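Local structure of aminopeptidase N family protein (Idiomarina loihiensis L2TR, 4FGM) at residues A[34-39]-A[357-362]; A[39-44]-A[287-292]; A[352-357]-A[372-377]. The protein probably acts as a zinc-dependent aminopeptidase of the M61 family, holding a zinc ion and a bound maleic acid in its active-site pocket. All coordinates share one frame; numbering follows the deposited sequence.

Contact 1. Residues A[34-39]-A[357-362]; sequences PNWIPG and LAWTKF. With MAE (maleic acid), chain B.
Two tryptophans alone join these segments, and they meet as a T-shaped pair: W359 drives the edge of its six-membered ring into one face of the indole of W36. The planes stand at 87°, with the six-membered centroids 4.6 Å apart. CH2 of W359 leads, 3.2 Å above the W36 plane and over its centre. CH2 of W359 comes closest to the fused bond of W36, 3.3 Å from CD2, while CZ3 of W359 leans toward the five-membered ring, 3.8 Å from CG of W36. On W36, CG lies between the backbone N and the carbonyl carbon (chi1 64°), which swings the indole toward W359, and chi2 of -79° turns its face to the incoming ring. No hydrogen bond crosses the contact: NE1 of W36 bonds weakly to the carbonyl of Q293 and NE1 of W359 weakly to that of S298. Both rings are buried, and the ring of Y299 also meets W359. The pair links the loop between strands 30-32 and 50-51, which leads through G39 into the maleic acid pocket, to the short helix 358-362; I37 of the same loop rests on helix 108-111.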
loop_
_atom_site.group_PDB
_atom_site.type_symbol
_atom_site.label_atom_id
_atom_site.label_comp_id
_atom_site.label_asym_id
_atom_site.label_seq_id
_atom_site.Cartn_x
_atom_site.Cartn_y
_atom_site.Cartn_z
ATOM N N PRO A 34 7.383 19.106 3.188
ATOM C CA PRO A 34 7.876 17.842 2.639
ATOM C C PRO A 34 7.477 17.693 1.173
ATOM O O PRO A 34 6.387 18.110 0.784
ATOM C CB PRO A 34 7.194 16.797 3.519
ATOM C CG PRO A 34 7.053 17.497 4.834
ATOM C CD PRO A 34 6.602 18.884 4.414
ATOM N N ASN A 35 8.355 17.108 0.361
ATOM C CA ASN A 35 8.036 16.908 -1.042
ATOM C C ASN A 35 7.471 15.512 -1.282
ATOM O O ASN A 35 7.063 15.183 -2.395
ATOM C CB ASN A 35 9.259 17.170 -1.919
ATOM C CG ASN A 35 9.554 18.641 -2.055
ATOM O OD1 ASN A 35 8.637 19.447 -2.187
ATOM N ND2 ASN A 35 10.831 19.004 -2.031
ATOM N N TRP A 36 7.452 14.701 -0.225
ATOM C CA TRP A 36 6.883 13.360 -0.276
ATOM C C TRP A 36 6.523 12.923 1.136
ATOM O O TRP A 36 7.063 13.448 2.103
ATOM C CB TRP A 36 7.843 12.354 -0.918
ATOM C CG TRP A 36 9.129 12.106 -0.187
ATOM C CD1 TRP A 36 10.245 12.899 -0.199
ATOM C CD2 TRP A 36 9.463 10.957 0.603
ATOM N NE1 TRP A 36 11.252 12.309 0.526
ATOM C CE2 TRP A 36 10.803 11.113 1.025
ATOM C CE3 TRP A 36 8.768 9.803 0.983
ATOM C CZ2 TRP A 36 11.460 10.163 1.818
ATOM C CZ3 TRP A 36 9.426 8.853 1.776
ATOM C CH2 TRP A 36 10.760 9.042 2.178
ATOM N N ILE A 37 5.604 11.971 1.261
ATOM C CA ILE A 37 5.185 11.502 2.575
ATOM C C ILE A 37 5.684 10.096 2.869
ATOM O O ILE A 37 5.578 9.204 2.026
ATOM C CB ILE A 37 3.638 11.521 2.717
ATOM C CG1 ILE A 37 3.240 10.961 4.084
ATOM C CG2 ILE A 37 2.997 10.720 1.588
ATOM C CD1 ILE A 37 1.766 11.053 4.404
ATOM N N PRO A 38 6.242 9.884 4.075
ATOM C CA PRO A 38 6.759 8.568 4.470
ATOM C C PRO A 38 5.774 7.452 4.150
ATOM O O PRO A 38 4.579 7.591 4.373
ATOM C CB PRO A 38 6.998 8.726 5.977
ATOM C CG PRO A 38 7.463 10.163 6.076
ATOM C CD PRO A 38 6.501 10.893 5.124
ATOM N N GLY A 39 6.286 6.352 3.609
ATOM C CA GLY A 39 5.434 5.226 3.283
ATOM C C GLY A 39 4.963 5.199 1.843
ATOM O O GLY A 39 4.469 4.188 1.392
ATOM N N LEU A 357 14.805 1.800 -7.000
ATOM C CA LEU A 357 14.192 2.700 -7.966
ATOM C C LEU A 357 12.674 2.804 -7.802
ATOM O O LEU A 357 11.953 3.021 -8.779
ATOM C CB LEU A 357 14.509 2.241 -9.395
ATOM C CG LEU A 357 15.806 2.640 -10.115
ATOM C CD1 LEU A 357 16.667 3.517 -9.235
ATOM C CD2 LEU A 357 16.552 1.379 -10.538
ATOM N N ALA A 358 12.181 2.657 -6.577
ATOM C CA ALA A 358 10.741 2.745 -6.358
ATOM C C ALA A 358 10.211 4.084 -6.859
ATOM O O ALA A 358 9.136 4.147 -7.464
ATOM C CB ALA A 358 10.418 2.569 -4.886
ATOM N N TRP A 359 10.990 5.138 -6.625
ATOM C CA TRP A 359 10.635 6.503 -7.009
ATOM C C TRP A 359 10.315 6.717 -8.482
ATOM O O TRP A 359 9.557 7.619 -8.831
ATOM C CB TRP A 359 11.760 7.462 -6.616
ATOM C CG TRP A 359 12.187 7.306 -5.205
ATOM C CD1 TRP A 359 13.135 6.446 -4.726
ATOM C CD2 TRP A 359 11.630 7.968 -4.066
ATOM N NE1 TRP A 359 13.201 6.530 -3.357
ATOM C CE2 TRP A 359 12.289 7.455 -2.925
ATOM C CE3 TRP A 359 10.636 8.945 -3.898
ATOM C CZ2 TRP A 359 11.982 7.886 -1.622
ATOM C CZ3 TRP A 359 10.331 9.376 -2.603
ATOM C CH2 TRP A 359 11.007 8.843 -1.482
ATOM N N THR A 360 10.896 5.897 -9.346
ATOM C CA THR A 360 10.666 6.031 -10.775
ATOM C C THR A 360 10.107 4.763 -11.412
ATOM O O THR A 360 8.963 4.732 -11.874
ATOM C CB THR A 360 11.969 6.402 -11.494
ATOM O OG1 THR A 360 12.986 5.454 -11.144
ATOM C CG2 THR A 360 12.421 7.797 -11.092
ATOM N N LYS A 361 10.920 3.715 -11.431
ATOM C CA LYS A 361 10.517 2.452 -12.029
ATOM C C LYS A 361 9.210 1.879 -11.507
ATOM O O LYS A 361 8.386 1.409 -12.284
ATOM C CB LYS A 361 11.625 1.420 -11.855
ATOM C CG LYS A 361 12.824 1.684 -12.730
ATOM C CD LYS A 361 12.543 1.338 -14.177
ATOM C CE LYS A 361 13.816 1.450 -15.009
ATOM N NZ LYS A 361 13.612 0.974 -16.403
ATOM N N PHE A 362 9.007 1.918 -10.197
ATOM C CA PHE A 362 7.787 1.354 -9.638
ATOM C C PHE A 362 6.621 2.331 -9.535
ATOM O O PHE A 362 5.570 2.090 -10.110
ATOM C CB PHE A 362 8.076 0.734 -8.267
ATOM C CG PHE A 362 6.993 -0.184 -7.781
ATOM C CD1 PHE A 362 5.959 0.294 -6.979
ATOM C CD2 PHE A 362 6.990 -1.528 -8.153
ATOM C CE1 PHE A 362 4.935 -0.556 -6.549
ATOM C CE2 PHE A 362 5.969 -2.389 -7.732
ATOM C CZ PHE A 362 4.941 -1.903 -6.929
HETATM C C1 MAE B . 1.995 0.252 1.460
HETATM O O1 MAE B . 3.192 0.111 1.028
HETATM O O2 MAE B . 1.783 0.066 2.680
HETATM C C2 MAE B . 0.959 0.675 0.492
HETATM C C3 MAE B . 0.735 1.842 -0.109
HETATM C C4 MAE B . 1.514 3.066 0.047
HETATM O O3 MAE B . 2.492 3.222 0.803
HETATM O O4 MAE B . 1.151 4.001 -0.696
#

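Contact 2. Residues A[39-44]-A[287-292]; sequences GSYLIR and KAFLPY. With MAE (maleic acid), chain B.
The loop that carries G39 and S40 into the maleic acid pocket continues into an inverse gamma turn centred on Y41, and the ring of this tyrosine reaches F289 in the loop between helices 262-277 and 303-306. The two rings lie nearly parallel, planes at 23°, but are offset by so much, 5.7 Å between centroids, that little of one ring lies over the other. Contact is made near the rims: CE1 of Y41 is 3.6 Å from CZ of F289, and OH of Y41 lies 3.7 Å from CE2 of F289. In Y41 CG is anti to the carbonyl carbon (chi1 -42°), a setting that carries the far end of the ring toward F289. Y292 backs F289 from within its own segment, its CE2 3.4 Å above one face of the phenyl. A water bridges the two phenols, 2.9 Å from OH of Y41 and 2.8 Å from OH of Y292. With an alanine in place of Y41, F289 would probably lose one of its two aromatic neighbours in this contact and the water its tyrosine partner on this loop, opening a gap where this side chain now lies about 7 Å (nearest atoms) from the zinc ion. On the pocket side, NH1 of R44 is modelled too close to OG of S40 for the bond to be taken at face value. The contact thus pairs apolar rings with a water-mediated link, while R95 of the pocket, with R44 behind S40, is likely to attract an anion such as maleate.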
loop_
_atom_site.group_PDB
_atom_site.type_symbol
_atom_site.label_atom_id
_atom_site.label_comp_id
_atom_site.label_asym_id
_atom_site.label_seq_id
_atom_site.Cartn_x
_atom_site.Cartn_y
_atom_site.Cartn_z
ATOM N N GLY A 39 6.286 6.352 3.609
ATOM C CA GLY A 39 5.434 5.226 3.283
ATOM C C GLY A 39 4.963 5.199 1.843
ATOM O O GLY A 39 4.469 4.188 1.392
ATOM N N SER A 40 5.113 6.306 1.125
ATOM C CA SER A 40 4.697 6.384 -0.271
ATOM C C SER A 40 5.868 7.026 -1.002
ATOM O O SER A 40 6.009 8.254 -1.044
ATOM C CB SER A 40 3.442 7.246 -0.396
ATOM O OG SER A 40 2.887 7.143 -1.690
ATOM N N TYR A 41 6.697 6.178 -1.594
ATOM C CA TYR A 41 7.907 6.630 -2.258
ATOM C C TYR A 41 7.765 7.223 -3.642
ATOM O O TYR A 41 8.204 6.641 -4.632
ATOM C CB TYR A 41 8.909 5.475 -2.239
ATOM C CG TYR A 41 8.898 4.789 -0.882
ATOM C CD1 TYR A 41 9.358 5.456 0.258
ATOM C CD2 TYR A 41 8.320 3.527 -0.719
ATOM C CE1 TYR A 41 9.237 4.886 1.527
ATOM C CE2 TYR A 41 8.190 2.952 0.541
ATOM C CZ TYR A 41 8.651 3.638 1.658
ATOM O OH TYR A 41 8.515 3.079 2.907
ATOM N N LEU A 42 7.157 8.405 -3.683
ATOM C CA LEU A 42 6.952 9.155 -4.915
ATOM C C LEU A 42 6.948 10.653 -4.591
ATOM O O LEU A 42 6.194 11.116 -3.725
ATOM C CB LEU A 42 5.625 8.768 -5.574
ATOM C CG LEU A 42 5.302 9.507 -6.881
ATOM C CD1 LEU A 42 6.309 9.112 -7.971
ATOM C CD2 LEU A 42 3.885 9.180 -7.325
ATOM N N ILE A 43 7.801 11.408 -5.274
ATOM C CA ILE A 43 7.867 12.842 -5.059
ATOM C C ILE A 43 6.513 13.385 -5.500
ATOM O O ILE A 43 6.115 13.192 -6.652
ATOM C CB ILE A 43 8.976 13.489 -5.917
ATOM C CG1 ILE A 43 10.341 12.960 -5.491
ATOM C CG2 ILE A 43 8.921 15.000 -5.788
ATOM C CD1 ILE A 43 10.691 13.263 -4.055
ATOM N N ARG A 44 5.810 14.063 -4.592
ATOM C CA ARG A 44 4.488 14.592 -4.904
ATOM C C ARG A 44 4.288 16.112 -4.876
ATOM O O ARG A 44 3.198 16.596 -5.191
ATOM C CB ARG A 44 3.456 13.930 -3.992
ATOM C CG ARG A 44 3.323 12.439 -4.221
ATOM C CD ARG A 44 2.109 11.883 -3.502
ATOM N NE ARG A 44 1.618 10.691 -4.186
ATOM C CZ ARG A 44 1.985 9.461 -3.872
ATOM N NH1 ARG A 44 2.835 9.277 -2.878
ATOM N NH2 ARG A 44 1.526 8.428 -4.560
ATOM N N LYS A 287 18.090 2.342 8.130
ATOM C CA LYS A 287 18.789 3.502 8.662
ATOM C C LYS A 287 18.620 4.730 7.783
ATOM O O LYS A 287 18.669 5.861 8.267
ATOM C CB LYS A 287 20.274 3.177 8.846
ATOM C CG LYS A 287 20.491 2.024 9.814
ATOM C CD LYS A 287 21.933 1.900 10.285
ATOM C CE LYS A 287 22.069 0.735 11.263
ATOM N NZ LYS A 287 23.419 0.654 11.883
ATOM N N ALA A 288 18.408 4.508 6.492
ATOM C CA ALA A 288 18.223 5.612 5.556
ATOM C C ALA A 288 16.984 6.426 5.924
ATOM O O ALA A 288 16.827 7.556 5.476
ATOM C CB ALA A 288 18.099 5.075 4.133
ATOM N N PHE A 289 16.112 5.846 6.745
ATOM C CA PHE A 289 14.888 6.519 7.184
ATOM C C PHE A 289 15.023 7.034 8.630
ATOM O O PHE A 289 14.028 7.391 9.267
ATOM C CB PHE A 289 13.682 5.560 7.093
ATOM C CG PHE A 289 13.268 5.201 5.683
ATOM C CD1 PHE A 289 13.883 5.785 4.578
ATOM C CD2 PHE A 289 12.243 4.278 5.466
ATOM C CE1 PHE A 289 13.483 5.457 3.282
ATOM C CE2 PHE A 289 11.836 3.941 4.173
ATOM C CZ PHE A 289 12.460 4.533 3.080
ATOM N N LEU A 290 16.253 7.066 9.138
ATOM C CA LEU A 290 16.523 7.530 10.496
ATOM C C LEU A 290 17.574 8.642 10.523
ATOM O O LEU A 290 18.759 8.379 10.720
ATOM C CB LEU A 290 16.994 6.357 11.365
ATOM C CG LEU A 290 15.950 5.281 11.683
ATOM C CD1 LEU A 290 16.635 4.054 12.281
ATOM C CD2 LEU A 290 14.906 5.846 12.645
ATOM N N PRO A 291 17.147 9.906 10.357
ATOM C CA PRO A 291 15.760 10.335 10.156
ATOM C C PRO A 291 15.369 10.385 8.674
ATOM O O PRO A 291 16.175 10.065 7.799
ATOM C CB PRO A 291 15.758 11.719 10.782
ATOM C CG PRO A 291 17.076 12.261 10.276
ATOM C CD PRO A 291 18.040 11.077 10.457
ATOM N N TYR A 292 14.128 10.785 8.407
ATOM C CA TYR A 292 13.634 10.914 7.040
ATOM C C TYR A 292 14.123 12.232 6.437
ATOM O O TYR A 292 14.199 13.250 7.129
ATOM C CB TYR A 292 12.096 10.929 7.001
ATOM C CG TYR A 292 11.418 9.587 7.150
ATOM C CD1 TYR A 292 10.894 9.178 8.372
ATOM C CD2 TYR A 292 11.310 8.718 6.063
ATOM C CE1 TYR A 292 10.281 7.934 8.514
ATOM C CE2 TYR A 292 10.698 7.470 6.188
ATOM C CZ TYR A 292 10.186 7.083 7.417
ATOM O OH TYR A 292 9.594 5.843 7.548
HETATM C C1 MAE B . 1.995 0.252 1.460
HETATM O O1 MAE B . 3.192 0.111 1.028
HETATM O O2 MAE B . 1.783 0.066 2.680
HETATM C C2 MAE B . 0.959 0.675 0.492
HETATM C C3 MAE B . 0.735 1.842 -0.109
HETATM C C4 MAE B . 1.514 3.066 0.047
HETATM O O3 MAE B . 2.492 3.222 0.803
HETATM O O4 MAE B . 1.151 4.001 -0.696
HETATM O O HOH W 1 8.453 4.994 5.129
#

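Contact 3. Residues A[352-357]-A[372-377]. With MAE (maleic acid), chain B.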
loop_
_atom_site.group_PDB
_atom_site.type_symbol
_atom_site.label_atom_id
_atom_site.label_comp_id
_atom_site.label_asym_id
_atom_site.label_seq_id
_atom_site.Cartn_x
_atom_site.Cartn_y
_atom_site.Cartn_z
ATOM N N THR A 352 15.957 -6.037 -5.266
ATOM C CA THR A 352 16.597 -4.942 -4.550
ATOM C C THR A 352 16.696 -3.720 -5.448
ATOM O O THR A 352 16.567 -2.583 -4.990
ATOM C CB THR A 352 18.011 -5.327 -4.063
ATOM O OG1 THR A 352 18.755 -5.908 -5.143
ATOM C CG2 THR A 352 17.916 -6.308 -2.913
ATOM N N GLU A 353 16.935 -3.963 -6.732
ATOM C CA GLU A 353 17.030 -2.886 -7.711
ATOM C C GLU A 353 15.669 -2.188 -7.814
ATOM O O GLU A 353 15.597 -0.967 -7.908
ATOM C CB GLU A 353 17.448 -3.460 -9.071
ATOM C CG GLU A 353 17.460 -2.469 -10.214
ATOM C CD GLU A 353 17.843 -3.120 -11.537
ATOM O OE1 GLU A 353 17.954 -4.371 -11.576
ATOM O OE2 GLU A 353 18.025 -2.380 -12.534
ATOM N N SER A 354 14.597 -2.975 -7.774
ATOM C CA SER A 354 13.241 -2.442 -7.857
ATOM C C SER A 354 12.926 -1.543 -6.656
ATOM O O SER A 354 12.291 -0.492 -6.804
ATOM C CB SER A 354 12.226 -3.589 -7.928
ATOM O OG SER A 354 10.899 -3.105 -8.016
ATOM N N SER A 355 13.367 -1.964 -5.471
ATOM C CA SER A 355 13.149 -1.193 -4.252
ATOM C C SER A 355 13.888 0.135 -4.376
ATOM O O SER A 355 13.338 1.206 -4.100
ATOM C CB SER A 355 13.682 -1.966 -3.042
ATOM O OG SER A 355 13.703 -1.170 -1.866
ATOM N N PHE A 356 15.141 0.043 -4.807
ATOM C CA PHE A 356 16.006 1.200 -4.969
ATOM C C PHE A 356 15.389 2.248 -5.893
ATOM O O PHE A 356 15.445 3.438 -5.604
ATOM C CB PHE A 356 17.378 0.742 -5.509
ATOM C CG PHE A 356 18.427 1.823 -5.511
ATOM C CD1 PHE A 356 18.529 2.714 -6.575
ATOM C CD2 PHE A 356 19.286 1.974 -4.428
ATOM C CE1 PHE A 356 19.468 3.750 -6.556
ATOM C CE2 PHE A 356 20.227 3.001 -4.397
ATOM C CZ PHE A 356 20.320 3.891 -5.464
ATOM N N LEU A 357 14.805 1.800 -7.000
ATOM C CA LEU A 357 14.192 2.700 -7.966
ATOM C C LEU A 357 12.674 2.804 -7.802
ATOM O O LEU A 357 11.953 3.021 -8.779
ATOM C CB LEU A 357 14.509 2.241 -9.395
ATOM C CG LEU A 357 15.806 2.640 -10.115
ATOM C CD1 LEU A 357 16.667 3.517 -9.235
ATOM C CD2 LEU A 357 16.552 1.379 -10.538
ATOM N N SER A 372 9.362 -5.072 -17.902
ATOM C CA SER A 372 10.607 -4.424 -17.495
ATOM C C SER A 372 10.930 -4.284 -16.017
ATOM O O SER A 372 12.042 -3.885 -15.677
ATOM C CB SER A 372 10.670 -3.036 -18.140
ATOM O OG SER A 372 9.534 -2.264 -17.769
ATOM N N ILE A 373 9.983 -4.577 -15.136
ATOM C CA ILE A 373 10.259 -4.461 -13.708
ATOM C C ILE A 373 9.697 -5.643 -12.942
ATOM O O ILE A 373 8.975 -6.472 -13.492
ATOM C CB ILE A 373 9.666 -3.161 -13.093
ATOM C CG1 ILE A 373 8.148 -3.262 -13.009
ATOM C CG2 ILE A 373 10.071 -1.946 -13.920
ATOM C CD1 ILE A 373 7.509 -2.112 -12.251
ATOM N N VAL A 374 10.047 -5.731 -11.667
ATOM C CA VAL A 374 9.542 -6.804 -10.827
ATOM C C VAL A 374 8.962 -6.137 -9.582
ATOM O O VAL A 374 9.389 -5.051 -9.207
ATOM C CB VAL A 374 10.670 -7.797 -10.447
ATOM C CG1 VAL A 374 11.668 -7.137 -9.500
ATOM C CG2 VAL A 374 10.065 -9.056 -9.833
ATOM N N SER A 375 7.979 -6.770 -8.957
ATOM C CA SER A 375 7.351 -6.200 -7.771
ATOM C C SER A 375 8.079 -6.614 -6.499
ATOM O O SER A 375 8.176 -7.807 -6.191
ATOM C CB SER A 375 5.888 -6.650 -7.691
ATOM O OG SER A 375 5.239 -6.126 -6.543
ATOM N N TYR A 376 8.600 -5.639 -5.760
ATOM C CA TYR A 376 9.288 -5.958 -4.515
ATOM C C TYR A 376 8.245 -6.361 -3.482
ATOM O O TYR A 376 8.574 -6.900 -2.423
ATOM C CB TYR A 376 10.140 -4.777 -4.027
ATOM C CG TYR A 376 9.440 -3.435 -3.950
ATOM C CD1 TYR A 376 8.604 -3.118 -2.876
ATOM C CD2 TYR A 376 9.649 -2.463 -4.937
ATOM C CE1 TYR A 376 7.998 -1.866 -2.782
ATOM C CE2 TYR A 376 9.047 -1.208 -4.855
ATOM C CZ TYR A 376 8.224 -0.916 -3.774
ATOM O OH TYR A 376 7.634 0.323 -3.685
ATOM N N TYR A 377 6.978 -6.117 -3.812
ATOM C CA TYR A 377 5.868 -6.498 -2.947
ATOM C C TYR A 377 5.636 -7.990 -3.136
ATOM O O TYR A 377 5.753 -8.778 -2.199
ATOM C CB TYR A 377 4.580 -5.777 -3.352
ATOM C CG TYR A 377 4.424 -4.378 -2.827
ATOM C CD1 TYR A 377 3.938 -4.146 -1.540
ATOM C CD2 TYR A 377 4.731 -3.280 -3.626
ATOM C CE1 TYR A 377 3.757 -2.851 -1.064
ATOM C CE2 TYR A 377 4.554 -1.983 -3.159
ATOM C CZ TYR A 377 4.063 -1.780 -1.881
ATOM O OH TYR A 377 3.853 -0.505 -1.435
HETATM C C1 MAE B . 1.995 0.252 1.460
HETATM O O1 MAE B . 3.192 0.111 1.028
HETATM O O2 MAE B . 1.783 0.066 2.680
HETATM C C2 MAE B . 0.959 0.675 0.492
HETATM C C3 MAE B . 0.735 1.842 -0.109
HETATM C C4 MAE B . 1.514 3.066 0.047
HETATM O O3 MAE B . 2.492 3.222 0.803
HETATM O O4 MAE B . 1.151 4.001 -0.696
#
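One direct hydrogen bond crosses between helix 351-356 and the loop leading into helix 378-394: OG of S354 donates to the carbonyl O of V374 over 2.7 Å. The donor approaches almost head-on to the carbonyl, with a C=O...OG angle of 163°. S354 holds OG anti to its own nitrogen (chi1 -180°), which directs the hydroxyl out from the helix to this acceptor. OG of S355 bonds to the carbonyl of T300 and to N of L303, and OG of S375 bonds to N of A378 and accepts a weak capping bond from N of Y377.

Packing flanks the serine bond. CG1 of V374 lies 3.9 Å from CB of S354, and the Y376 ring comes up alongside the helix, with CD2 3.4 Å from OG of S354, which sits at the ring edge, and 3.8 Å from CA of S355. Around that ring, A358, F362 and L303 add further contacts.

Ligand binding falls to the next residue. OH of Y377 donates to O1 of maleic acid over 2.6 Å, with O1 lying at the edge of the ring and in its plane. The serine bond satisfies a buried carbonyl two residues before the first of two tyrosines, both near the zinc ligand E307 and the second donating to a carboxylate of maleic acid, so the chemistry turns from structural to ligand-binding within four residues.

In the fold
All three contacts are buried, and each includes a residue of the maleic acid pocket, but they approach it with different chemistry. Contacts 1 and 2 both tie the loop after strand 30-32 to the M61 glycyl aminopeptidase region and share G39; W359 of the first also lies against the backbone of Y41 and L42 in the second. Contact 1 is wholly aromatic, whereas contact 2 adds water and charge beside its rings. Contact 3 stays within the M61 region and is the one with a direct hydrogen bond between its segments. It shares L357 with contact 1 and meets it further through A358, K361 and F362, the last packed on Y376 and Y377, but does not touch contact 2.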